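Long-range contacts in GDP-6-deoxy-D-mannose reductase (Pseudomonas aeruginosa, PDB 6X3B), which probably reduces GDP-4-dehydro-6-deoxy-D-mannose to GDP-D-rhamnose with NADPH, a step towards the lipopolysaccharide O-antigen: residues Y129-E134 with H146-Y151; I139-I144 with V244-S249; I216-D221 with E283-R288; L229-R234 with T298-E303. All blocks are in the same frame, centred on the assembly; numbering follows the deposited sequence.

Interactions 1, 2 and 3 form a connected group, and interaction 4 joins it through interaction 2. Interactions 1 and 2 have centres about 13 Å apart and meet where Tyr129 OH lies 2.7 Å from Asn246 OD1, a probable hydrogen bond. Interaction 3 is linked to interaction 1 by Gln284 NE2 and Val132 O, 2.8 Å apart, and to interaction 2 by Ser249 and Asp221. Through Val247, interaction 2 also meets interaction 4, which packs Ala231 on it; the nearest atoms of interactions 1 and 4 are about 9 Å apart. NADPH is touched directly in interaction 1, by Tyr151, whereas the side chain of Asn246 is about 11 Å from the bound NADPH.

Interaction 1: Y129-E134 with H146-Y151; sequences YGQVAE and HPRNPY. With NDP (NADPH dihydro-nicotinamide-adenine-dinucleotide phosphate), chain E.
Gln131 lays its amide over one face of the Arg148 guanidinium, the two planes only 23° apart, with NE2 3.9 Å above the guanidinium centre. Gln131 is extended beyond CG, whereas the Arg148 chain bends at its third torsion (chi3 71°), which turns the flat end against the amide. Two broad polar groups suit this solvent-facing surface, since they can stack while their edges stay available for hydrogen bonds. One such edge is used by a water in the guanidinium plane: it accepts from Arg148 NH1 and, at 2.9 Å, from Gln131 N, and it donates to His146 O at 2.7 Å, so one molecule ties three residues together. Next to the stack the backbones meet directly. His146 N donates to Tyr129 O over 3.0 Å, and Gly130 CA makes a CH...O contact of 3.4 Å with His146 O. Gly130, with positive phi and its CA against that carbonyl, suits this close approach because it has no side chain. Further out, Arg148 packs on Ile167 of the second subunit. Asn149 N-caps helix 150-169 by accepting from Ala152 N, while Asp127 takes its amide. The first turn of that helix carries Tyr151, whose OH is hydrogen-bonded to NDP O2D at 2.5 Å; with Lys155, also bound to NADPH, it forms the Tyr-X-X-X-Lys motif of short-chain dehydrogenases.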
# COMPACT_ATOMS: atom_id res chain seq x y z
N TYR A 129 10.81 2.53 -1.31
CA TYR A 129 11.39 1.66 -2.32
C TYR A 129 12.07 0.43 -1.72
O TYR A 129 12.09 -0.63 -2.36
CB TYR A 129 12.38 2.43 -3.20
CG TYR A 129 11.72 3.41 -4.15
CD1 TYR A 129 11.02 2.97 -5.27
CD2 TYR A 129 11.79 4.77 -3.91
CE1 TYR A 129 10.41 3.88 -6.14
CE2 TYR A 129 11.18 5.68 -4.76
CZ TYR A 129 10.50 5.23 -5.87
OH TYR A 129 9.89 6.13 -6.70
N GLY A 130 12.63 0.54 -0.51
CA GLY A 130 13.33 -0.61 0.06
C GLY A 130 14.68 -0.86 -0.61
O GLY A 130 15.39 0.06 -1.00
N GLN A 131 15.03 -2.14 -0.72
CA GLN A 131 16.33 -2.51 -1.25
C GLN A 131 16.31 -2.38 -2.77
O GLN A 131 15.42 -2.90 -3.43
CB GLN A 131 16.68 -3.95 -0.85
CG GLN A 131 18.16 -4.28 -0.88
CD GLN A 131 18.52 -5.34 0.13
OE1 GLN A 131 18.32 -6.52 -0.12
NE2 GLN A 131 19.05 -4.93 1.29
N VAL A 132 17.27 -1.64 -3.31
CA VAL A 132 17.33 -1.41 -4.75
C VAL A 132 18.72 -1.81 -5.22
O VAL A 132 19.72 -1.41 -4.62
CB VAL A 132 17.01 0.05 -5.12
CG1 VAL A 132 17.26 0.28 -6.59
CG2 VAL A 132 15.55 0.38 -4.80
N ALA A 133 18.78 -2.62 -6.28
CA ALA A 133 20.07 -3.04 -6.80
C ALA A 133 20.79 -1.86 -7.42
O ALA A 133 20.17 -0.98 -8.03
CB ALA A 133 19.90 -4.16 -7.84
N GLU A 134 22.12 -1.83 -7.27
CA GLU A 134 22.89 -0.73 -7.83
C GLU A 134 22.65 -0.56 -9.32
O GLU A 134 22.66 0.57 -9.84
CB GLU A 134 24.38 -0.93 -7.53
CG GLU A 134 24.65 -0.93 -6.04
CD GLU A 134 26.12 -0.81 -5.68
OE1 GLU A 134 26.98 -0.79 -6.59
OE2 GLU A 134 26.41 -0.73 -4.47
N HIS A 146 9.40 -1.98 -2.37
CA HIS A 146 9.41 -3.15 -1.47
C HIS A 146 9.72 -2.68 -0.07
O HIS A 146 10.84 -2.86 0.43
CB HIS A 146 10.45 -4.19 -1.93
CG HIS A 146 10.15 -4.76 -3.28
ND1 HIS A 146 9.15 -5.69 -3.48
CD2 HIS A 146 10.70 -4.52 -4.49
CE1 HIS A 146 9.10 -6.00 -4.77
NE2 HIS A 146 10.02 -5.29 -5.41
N PRO A 147 8.74 -2.05 0.60
CA PRO A 147 9.00 -1.45 1.93
C PRO A 147 9.52 -2.48 2.91
O PRO A 147 9.02 -3.61 2.97
CB PRO A 147 7.62 -0.94 2.36
CG PRO A 147 6.82 -0.88 1.14
CD PRO A 147 7.34 -1.88 0.19
N ARG A 148 10.47 -2.04 3.74
CA ARG A 148 11.17 -2.94 4.65
C ARG A 148 10.91 -2.65 6.12
O ARG A 148 11.48 -3.33 6.98
CB ARG A 148 12.68 -2.90 4.39
CG ARG A 148 13.06 -3.27 2.97
CD ARG A 148 14.56 -3.08 2.76
NE ARG A 148 15.32 -4.09 3.47
CZ ARG A 148 15.52 -5.33 3.03
NH1 ARG A 148 14.98 -5.71 1.87
NH2 ARG A 148 16.25 -6.18 3.73
N ASN A 149 10.06 -1.68 6.43
CA ASN A 149 9.75 -1.39 7.82
C ASN A 149 8.31 -0.89 7.87
O ASN A 149 7.76 -0.48 6.85
CB ASN A 149 10.73 -0.35 8.38
CG ASN A 149 10.59 0.99 7.72
OD1 ASN A 149 9.57 1.63 7.85
ND2 ASN A 149 11.62 1.42 6.99
N PRO A 150 7.67 -0.93 9.04
CA PRO A 150 6.25 -0.54 9.11
C PRO A 150 5.99 0.93 8.78
O PRO A 150 4.88 1.26 8.35
CB PRO A 150 5.85 -0.85 10.56
CG PRO A 150 6.95 -1.75 11.09
CD PRO A 150 8.19 -1.34 10.36
N TYR A 151 6.95 1.82 9.01
CA TYR A 151 6.76 3.20 8.56
C TYR A 151 6.67 3.25 7.03
O TYR A 151 5.76 3.87 6.47
CB TYR A 151 7.90 4.07 9.06
CG TYR A 151 8.09 5.37 8.31
CD1 TYR A 151 7.33 6.50 8.64
CD2 TYR A 151 9.04 5.48 7.31
CE1 TYR A 151 7.52 7.71 7.97
CE2 TYR A 151 9.24 6.68 6.63
CZ TYR A 151 8.48 7.79 6.97
OH TYR A 151 8.68 8.97 6.31
PA NDP E . 7.98 15.36 12.27
O1A NDP E . 7.90 14.06 13.01
O2A NDP E . 9.08 16.30 12.61
O5B NDP E . 6.58 16.12 12.39
C5B NDP E . 5.36 15.35 12.42
C4B NDP E . 4.18 16.29 12.55
O4B NDP E . 2.95 15.52 12.56
C3B NDP E . 4.15 17.16 13.81
O3B NDP E . 3.73 18.48 13.51
C2B NDP E . 3.15 16.42 14.70
O2B NDP E . 2.51 17.33 15.59
C1B NDP E . 2.17 15.91 13.66
N9A NDP E . 1.38 14.77 14.10
C8A NDP E . 1.85 13.54 14.50
N7A NDP E . 0.90 12.71 14.85
C5A NDP E . -0.27 13.43 14.68
C6A NDP E . -1.62 13.11 14.89
N6A NDP E . -2.00 11.92 15.34
N1A NDP E . -2.55 14.06 14.63
C2A NDP E . -2.13 15.25 14.19
N3A NDP E . -0.89 15.67 13.95
C4A NDP E . 0.01 14.70 14.22
O3 NDP E . 8.04 15.06 10.70
PN NDP E . 8.95 15.70 9.55
O1N NDP E . 8.62 17.15 9.44
O2N NDP E . 10.37 15.31 9.80
O5D NDP E . 8.41 14.93 8.26
C5D NDP E . 7.39 15.55 7.45
C4D NDP E . 6.90 14.56 6.42
O4D NDP E . 8.01 14.20 5.56
C3D NDP E . 6.34 13.25 6.97
O3D NDP E . 5.22 12.81 6.22
C2D NDP E . 7.53 12.31 6.84
O2D NDP E . 7.16 10.94 6.75
C1D NDP E . 8.17 12.80 5.54
N1N NDP E . 9.63 12.49 5.46
C2N NDP E . 10.54 13.16 6.23
C3N NDP E . 11.88 12.99 6.06
C7N NDP E . 12.79 13.55 7.10
O7N NDP E . 14.00 13.34 7.02
N7N NDP E . 12.26 14.26 8.08
C4N NDP E . 12.36 12.27 4.86
C5N NDP E . 11.30 11.54 4.14
C6N NDP E . 10.08 11.51 4.61
P2B NDP E . 2.83 16.98 17.13
O1X NDP E . 2.09 18.01 17.95
O2X NDP E . 2.33 15.57 17.38
O3X NDP E . 4.33 17.08 17.30
O HOH W 1 13.16 -4.26 0.09

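Interaction 2: I139-I144 with V244-S249; sequences IHEELI and VYNVCS
The Glu141 carboxylate and the Asn246 side-chain amide lie stacked with their planes 14° apart, the two side chains coming from opposite directions. CD of Glu141 is 3.7 Å from ND2 of Asn246, while OE2 is turned to the strand backbone. Here a type I beta turn, His140 to Leu143, is held against strand 244-247 of the Rossmann-type sheet. Glu141 sits within the turn, and a bend at its second torsion (chi2 85°) brings the carboxylate round to the strand. A glutamate is long enough to span this gap and supplies an acceptor for a buried N-H: Asn246 N donates to Glu141 OE2 in a nearly straight bond. A water close to both Glu141 OE2 and Asn246 O adds to this polar cluster. The CG methylene of Glu141 rests 3.3 Å from Val244 O, and Arg293 packs on the same side chain. Asparagine suits the facing position because its polar ends serve different loops, OD1 that of Tyr129, while ND2 donates to Ser290 O. Ile139 lies alongside, its CG2 4.3 Å from Asn246 ND2 and its side chain packed on Tyr129. Glu141 OE2 meets Asn246 N at 2.7 Å on its anti side, with that nitrogen 24° out of the carboxylate plane.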
# COMPACT_ATOMS: atom_id res chain seq x y z
N ILE A 139 16.97 5.53 -8.92
CA ILE A 139 15.62 5.05 -8.66
C ILE A 139 14.60 5.92 -9.38
O ILE A 139 14.61 7.15 -9.24
CB ILE A 139 15.34 5.03 -7.15
CG1 ILE A 139 16.29 4.06 -6.44
CG2 ILE A 139 13.86 4.73 -6.89
CD1 ILE A 139 16.13 4.08 -4.96
N HIS A 140 13.71 5.30 -10.13
CA HIS A 140 12.66 6.01 -10.84
C HIS A 140 11.30 5.50 -10.38
O HIS A 140 11.19 4.43 -9.77
CB HIS A 140 12.81 5.85 -12.36
CG HIS A 140 12.80 4.43 -12.80
ND1 HIS A 140 11.68 3.82 -13.32
CD2 HIS A 140 13.77 3.47 -12.76
CE1 HIS A 140 11.96 2.55 -13.60
NE2 HIS A 140 13.22 2.32 -13.26
N GLU A 141 10.26 6.28 -10.68
CA GLU A 141 8.94 6.02 -10.12
C GLU A 141 8.28 4.75 -10.67
O GLU A 141 7.25 4.33 -10.13
CB GLU A 141 8.02 7.22 -10.37
CG GLU A 141 8.43 8.48 -9.59
CD GLU A 141 9.49 9.31 -10.28
OE1 GLU A 141 10.16 8.81 -11.21
OE2 GLU A 141 9.67 10.48 -9.87
N GLU A 142 8.83 4.13 -11.70
CA GLU A 142 8.26 2.91 -12.24
C GLU A 142 8.85 1.67 -11.59
O GLU A 142 8.46 0.54 -11.93
CB GLU A 142 8.45 2.85 -13.76
CG GLU A 142 7.61 3.87 -14.50
CD GLU A 142 6.14 3.72 -14.18
OE1 GLU A 142 5.64 2.57 -14.21
OE2 GLU A 142 5.48 4.75 -13.90
N LEU A 143 9.77 1.84 -10.66
CA LEU A 143 10.33 0.72 -9.93
C LEU A 143 9.34 0.29 -8.86
O LEU A 143 8.82 1.12 -8.11
CB LEU A 143 11.68 1.12 -9.34
CG LEU A 143 12.50 0.06 -8.59
CD1 LEU A 143 13.01 -1.01 -9.56
CD2 LEU A 143 13.65 0.74 -7.87
N ILE A 144 9.04 -1.00 -8.81
CA ILE A 144 8.08 -1.48 -7.82
C ILE A 144 8.70 -1.35 -6.43
O ILE A 144 9.83 -1.82 -6.21
CB ILE A 144 7.68 -2.93 -8.11
CG1 ILE A 144 6.79 -2.97 -9.35
CG2 ILE A 144 6.97 -3.53 -6.89
CD1 ILE A 144 6.43 -4.36 -9.79
N VAL A 244 2.86 10.18 -9.15
CA VAL A 244 3.84 10.05 -8.07
C VAL A 244 5.16 10.64 -8.54
O VAL A 244 5.64 10.32 -9.63
CB VAL A 244 4.02 8.57 -7.68
CG1 VAL A 244 5.13 8.41 -6.65
CG2 VAL A 244 2.71 7.98 -7.19
N TYR A 245 5.77 11.48 -7.70
CA TYR A 245 7.04 12.14 -8.04
C TYR A 245 8.08 11.89 -6.96
O TYR A 245 7.82 12.17 -5.79
CB TYR A 245 6.85 13.65 -8.20
CG TYR A 245 5.88 14.01 -9.28
CD1 TYR A 245 4.52 14.11 -9.01
CD2 TYR A 245 6.32 14.26 -10.57
CE1 TYR A 245 3.62 14.44 -10.01
CE2 TYR A 245 5.45 14.58 -11.57
CZ TYR A 245 4.11 14.68 -11.29
OH TYR A 245 3.28 15.02 -12.32
N ASN A 246 9.26 11.40 -7.36
CA ASN A 246 10.43 11.47 -6.49
C ASN A 246 10.83 12.93 -6.29
O ASN A 246 10.82 13.72 -7.23
CB ASN A 246 11.62 10.75 -7.09
CG ASN A 246 11.45 9.24 -7.13
OD1 ASN A 246 10.62 8.66 -6.41
ND2 ASN A 246 12.24 8.59 -7.97
N VAL A 247 11.22 13.27 -5.06
CA VAL A 247 11.81 14.57 -4.76
C VAL A 247 13.21 14.28 -4.23
O VAL A 247 13.37 13.83 -3.09
CB VAL A 247 10.97 15.39 -3.77
CG1 VAL A 247 11.69 16.73 -3.44
CG2 VAL A 247 9.54 15.66 -4.34
N CYS A 248 14.23 14.52 -5.06
CA CYS A 248 15.59 14.10 -4.75
C CYS A 248 16.56 14.94 -5.58
O CYS A 248 16.17 15.65 -6.51
CB CYS A 248 15.79 12.60 -5.02
SG CYS A 248 15.29 12.12 -6.71
N SER A 249 17.84 14.85 -5.22
CA SER A 249 18.88 15.60 -5.91
C SER A 249 19.43 14.89 -7.13
O SER A 249 19.99 15.54 -8.02
CB SER A 249 20.05 15.89 -4.95
OG SER A 249 20.82 14.71 -4.78
O HOH W 2 10.84 13.02 -9.99

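Interaction 3: I216-D221 with E283-R288; sequences IDVSRD and EQRRVR
Arg220 grips a single carbonyl oxygen with both terminal nitrogens: NH1 and NH2 each donate to Gln284 O over 2.9 Å, end-on and close to the guanidinium plane. NH1 also turns back to Ser219 O in its own segment. That oxygen receives Val287 N as well, at 3.2 Å, and the two donors arrive from opposite faces of the carbonyl plane. Arginine is the natural choice here, since its flat, multiply donating end can serve two backbone acceptors at once. The CB of Arg220 points away from 283-288; a bend at its second torsion (chi2 -71°) swings the chain back across. The guanidinium is then sandwiched by valine methyls, Val218 CG2 over one face and Val287 CG2 over the other. The second branch of Val218 is used too: CG1 sits 3.6 Å above the centre of the Arg285 guanidinium, which is salt-bridged to Asp215. A beta-branched residue thus packs on two arginines with one side chain. Ser219 N donates to Arg285 O at 2.9 Å and 166°, the straightest bond across the contact. Gln284, bent at chi2, sends NE2 to Arg286 O in its own segment as well as to Val132, while Ser219 OG and the guanidinium of Arg286 converge on Glu252. The directions of 217-221 and 284-288 differ by 41°. The result is an extended loop from the C-terminal part of the chain laid beside the start of strand 219-224, in an extended short-chain dehydrogenase fold.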
# COMPACT_ATOMS: atom_id res chain seq x y z
N ILE A 216 29.34 4.49 8.01
CA ILE A 216 29.28 5.76 7.30
C ILE A 216 29.82 5.64 5.89
O ILE A 216 29.88 6.65 5.17
CB ILE A 216 30.01 6.88 8.06
CG1 ILE A 216 31.52 6.57 8.12
CG2 ILE A 216 29.40 7.09 9.43
CD1 ILE A 216 32.36 7.73 8.66
N ASP A 217 30.22 4.45 5.47
CA ASP A 217 30.71 4.27 4.11
C ASP A 217 29.58 3.82 3.19
O ASP A 217 29.66 2.83 2.47
CB ASP A 217 31.88 3.29 4.12
CG ASP A 217 33.09 3.85 4.85
OD1 ASP A 217 33.52 4.98 4.50
OD2 ASP A 217 33.59 3.21 5.79
N VAL A 218 28.48 4.58 3.25
CA VAL A 218 27.35 4.42 2.36
C VAL A 218 27.07 5.78 1.75
O VAL A 218 27.49 6.82 2.27
CB VAL A 218 26.10 3.89 3.10
CG1 VAL A 218 26.42 2.56 3.79
CG2 VAL A 218 25.59 4.90 4.11
N SER A 219 26.39 5.78 0.61
CA SER A 219 26.01 7.03 -0.04
C SER A 219 24.49 7.17 -0.04
O SER A 219 23.76 6.17 -0.12
CB SER A 219 26.55 7.09 -1.47
OG SER A 219 25.77 6.28 -2.33
N ARG A 220 24.00 8.41 0.05
CA ARG A 220 22.57 8.66 0.02
C ARG A 220 22.30 9.91 -0.81
O ARG A 220 23.20 10.69 -1.11
CB ARG A 220 21.99 8.82 1.44
CG ARG A 220 22.04 7.56 2.32
CD ARG A 220 21.04 6.51 1.83
NE ARG A 220 20.96 5.34 2.71
CZ ARG A 220 21.69 4.24 2.56
NH1 ARG A 220 22.58 4.17 1.58
NH2 ARG A 220 21.56 3.22 3.40
N ASP A 221 21.04 10.09 -1.18
CA ASP A 221 20.60 11.23 -1.97
C ASP A 221 20.01 12.27 -1.01
O ASP A 221 18.95 12.04 -0.43
CB ASP A 221 19.56 10.77 -2.99
CG ASP A 221 19.17 11.85 -3.97
OD1 ASP A 221 19.07 13.03 -3.53
OD2 ASP A 221 18.93 11.52 -5.17
N GLU A 283 22.74 -2.39 4.82
CA GLU A 283 22.24 -3.30 3.75
C GLU A 283 22.30 -2.58 2.40
O GLU A 283 22.79 -3.19 1.43
CB GLU A 283 20.82 -3.76 4.07
N GLN A 284 21.83 -1.33 2.34
CA GLN A 284 21.82 -0.58 1.09
C GLN A 284 23.04 0.33 1.07
O GLN A 284 23.08 1.32 1.81
CB GLN A 284 20.52 0.21 0.96
CG GLN A 284 20.39 0.97 -0.34
CD GLN A 284 19.92 0.12 -1.47
OE1 GLN A 284 19.23 -0.87 -1.26
NE2 GLN A 284 20.29 0.48 -2.69
N ARG A 285 24.01 0.01 0.21
CA ARG A 285 25.25 0.79 0.18
C ARG A 285 25.08 2.12 -0.54
O ARG A 285 25.76 3.10 -0.19
CB ARG A 285 26.37 0.01 -0.50
CG ARG A 285 26.53 -1.42 -0.05
CD ARG A 285 26.76 -1.50 1.45
NE ARG A 285 27.92 -0.74 1.89
CZ ARG A 285 28.22 -0.53 3.17
NH1 ARG A 285 27.43 -1.04 4.10
NH2 ARG A 285 29.30 0.18 3.51
N ARG A 286 24.24 2.18 -1.57
CA ARG A 286 24.15 3.38 -2.40
C ARG A 286 22.71 3.67 -2.77
O ARG A 286 21.97 2.77 -3.16
CB ARG A 286 24.97 3.22 -3.69
CG ARG A 286 26.44 2.89 -3.47
CD ARG A 286 27.10 2.57 -4.78
NE ARG A 286 26.84 3.62 -5.75
CZ ARG A 286 27.17 3.55 -7.04
NH1 ARG A 286 27.79 2.47 -7.50
NH2 ARG A 286 26.89 4.56 -7.85
N VAL A 287 22.32 4.94 -2.66
CA VAL A 287 20.99 5.38 -3.07
C VAL A 287 21.15 6.64 -3.89
O VAL A 287 21.75 7.62 -3.42
CB VAL A 287 20.04 5.63 -1.88
CG1 VAL A 287 18.68 6.16 -2.40
CG2 VAL A 287 19.85 4.37 -1.04
N ARG A 288 20.66 6.60 -5.12
CA ARG A 288 20.55 7.77 -5.98
C ARG A 288 19.15 7.78 -6.57
O ARG A 288 18.71 6.78 -7.13
CB ARG A 288 21.60 7.72 -7.10
CG ARG A 288 21.99 9.05 -7.68
CD ARG A 288 23.25 8.90 -8.53
NE ARG A 288 23.00 8.22 -9.80
CZ ARG A 288 23.39 6.98 -10.09
NH1 ARG A 288 24.06 6.27 -9.19
NH2 ARG A 288 23.13 6.46 -11.28

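Interaction 4: L229-R234 with T298-E303; sequences LSAYLR and TGWKPE
Trp300 presents one face of its indole to Ala231, whose CB lies 3.5 Å from the centroid of the five-membered ring and 19° off the ring normal, a clear CH-pi contact. Pro302 N lies over the rim of the opposite face. Alanine suits this site on helix 225-238 because its small side chain lets the ring come down onto the helix backbone. With CG anti to its own nitrogen (chi1 178°), Trp300 carries the indole along the helix, and NE1 donates to Asp227 O one turn earlier. Arg234 approaches at the ring edge, its guanidinium plane 42° from the indole, with CD 3.7 Å from Trp300 CB. Its NE donates to Thr298 O at 3.1 Å and nearly in the guanidinium plane, and NH2 adds a weak bond of 3.4 Å to the same oxygen. CB of Thr298 touches CB of Arg234 at 3.9 Å. Gly299 adopts the positive phi that glycine tolerates. Thr298 OG1, which also bonds to Leu294 O, accepts from Trp300 N at 3.0 Å, making an ST turn at the C-terminal end of helix 292-298. The contacts with Ala231 and Arg234 dock the loop that follows onto helix 225-238, which flanks the Rossmann-type sheet.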
# COMPACT_ATOMS: atom_id res chain seq x y z
N LEU A 229 10.93 21.75 0.10
CA LEU A 229 9.74 22.59 0.14
C LEU A 229 9.41 23.17 -1.22
O LEU A 229 8.24 23.28 -1.60
CB LEU A 229 9.94 23.74 1.13
CG LEU A 229 10.04 23.26 2.55
CD1 LEU A 229 10.28 24.46 3.44
CD2 LEU A 229 8.74 22.54 2.88
N SER A 230 10.43 23.64 -1.94
CA SER A 230 10.15 24.30 -3.21
C SER A 230 9.60 23.30 -4.21
O SER A 230 8.73 23.64 -5.03
CB SER A 230 11.43 24.96 -3.72
OG SER A 230 11.31 25.28 -5.09
N ALA A 231 10.05 22.05 -4.12
CA ALA A 231 9.49 20.99 -4.95
C ALA A 231 8.02 20.78 -4.65
O ALA A 231 7.23 20.57 -5.56
CB ALA A 231 10.29 19.70 -4.76
N TYR A 232 7.62 20.80 -3.35
CA TYR A 232 6.21 20.57 -3.02
C TYR A 232 5.33 21.68 -3.57
O TYR A 232 4.23 21.42 -4.08
CB TYR A 232 5.99 20.48 -1.50
CG TYR A 232 6.68 19.32 -0.81
CD1 TYR A 232 7.26 18.27 -1.54
CD2 TYR A 232 6.76 19.28 0.58
CE1 TYR A 232 7.91 17.22 -0.89
CE2 TYR A 232 7.40 18.24 1.25
CZ TYR A 232 7.98 17.21 0.51
OH TYR A 232 8.62 16.16 1.15
N LEU A 233 5.78 22.93 -3.45
CA LEU A 233 4.97 24.05 -3.95
C LEU A 233 4.88 24.02 -5.48
O LEU A 233 3.83 24.38 -6.05
CB LEU A 233 5.57 25.37 -3.47
CG LEU A 233 5.51 25.58 -1.94
CD1 LEU A 233 6.18 26.91 -1.57
CD2 LEU A 233 4.07 25.53 -1.41
N ARG A 234 5.96 23.64 -6.16
CA ARG A 234 5.89 23.54 -7.62
C ARG A 234 5.02 22.37 -8.07
O ARG A 234 4.37 22.43 -9.12
CB ARG A 234 7.30 23.41 -8.20
CG ARG A 234 8.16 24.64 -7.93
CD ARG A 234 9.35 24.69 -8.84
NE ARG A 234 8.95 25.19 -10.14
CZ ARG A 234 8.92 26.48 -10.47
NH1 ARG A 234 9.27 27.39 -9.58
NH2 ARG A 234 8.52 26.85 -11.68
N THR A 298 7.38 20.18 -13.63
CA THR A 298 7.28 21.39 -12.83
C THR A 298 8.34 22.44 -13.11
O THR A 298 8.15 23.58 -12.70
CB THR A 298 7.34 21.06 -11.33
OG1 THR A 298 8.70 20.73 -10.97
CG2 THR A 298 6.42 19.90 -10.99
N GLY A 299 9.45 22.07 -13.74
CA GLY A 299 10.58 22.96 -13.87
C GLY A 299 11.51 22.99 -12.68
O GLY A 299 12.59 23.59 -12.77
N TRP A 300 11.11 22.34 -11.59
CA TRP A 300 11.89 22.32 -10.32
C TRP A 300 13.33 21.84 -10.55
O TRP A 300 13.53 20.89 -11.32
CB TRP A 300 11.18 21.46 -9.27
CG TRP A 300 11.93 21.34 -7.97
CD1 TRP A 300 11.80 22.13 -6.87
CD2 TRP A 300 12.95 20.38 -7.65
NE1 TRP A 300 12.65 21.72 -5.88
CE2 TRP A 300 13.37 20.65 -6.33
CE3 TRP A 300 13.54 19.31 -8.34
CZ2 TRP A 300 14.35 19.89 -5.70
CZ3 TRP A 300 14.51 18.57 -7.71
CH2 TRP A 300 14.91 18.86 -6.41
N LYS A 301 14.27 22.50 -9.88
CA LYS A 301 15.71 22.13 -9.88
C LYS A 301 16.26 22.44 -8.48
O LYS A 301 15.78 23.39 -7.87
CB LYS A 301 16.46 22.92 -10.95
CG LYS A 301 17.94 22.57 -11.10
CD LYS A 301 18.63 23.35 -12.21
CE LYS A 301 20.11 23.02 -12.34
NZ LYS A 301 20.75 23.79 -13.43
N PRO A 302 17.19 21.63 -7.93
CA PRO A 302 17.77 21.94 -6.62
C PRO A 302 18.59 23.23 -6.75
O PRO A 302 19.25 23.39 -7.75
CB PRO A 302 18.71 20.76 -6.34
CG PRO A 302 18.24 19.67 -7.27
CD PRO A 302 17.69 20.38 -8.48
N GLU A 303 18.53 24.10 -5.74
CA GLU A 303 19.24 25.36 -5.75
C GLU A 303 20.24 25.55 -4.61
O GLU A 303 21.12 26.42 -4.73
CB GLU A 303 18.25 26.54 -5.70
CG GLU A 303 17.37 26.67 -6.94
CD GLU A 303 18.02 27.46 -8.04
OE1 GLU A 303 18.78 26.86 -8.83
OE2 GLU A 303 17.79 28.69 -8.09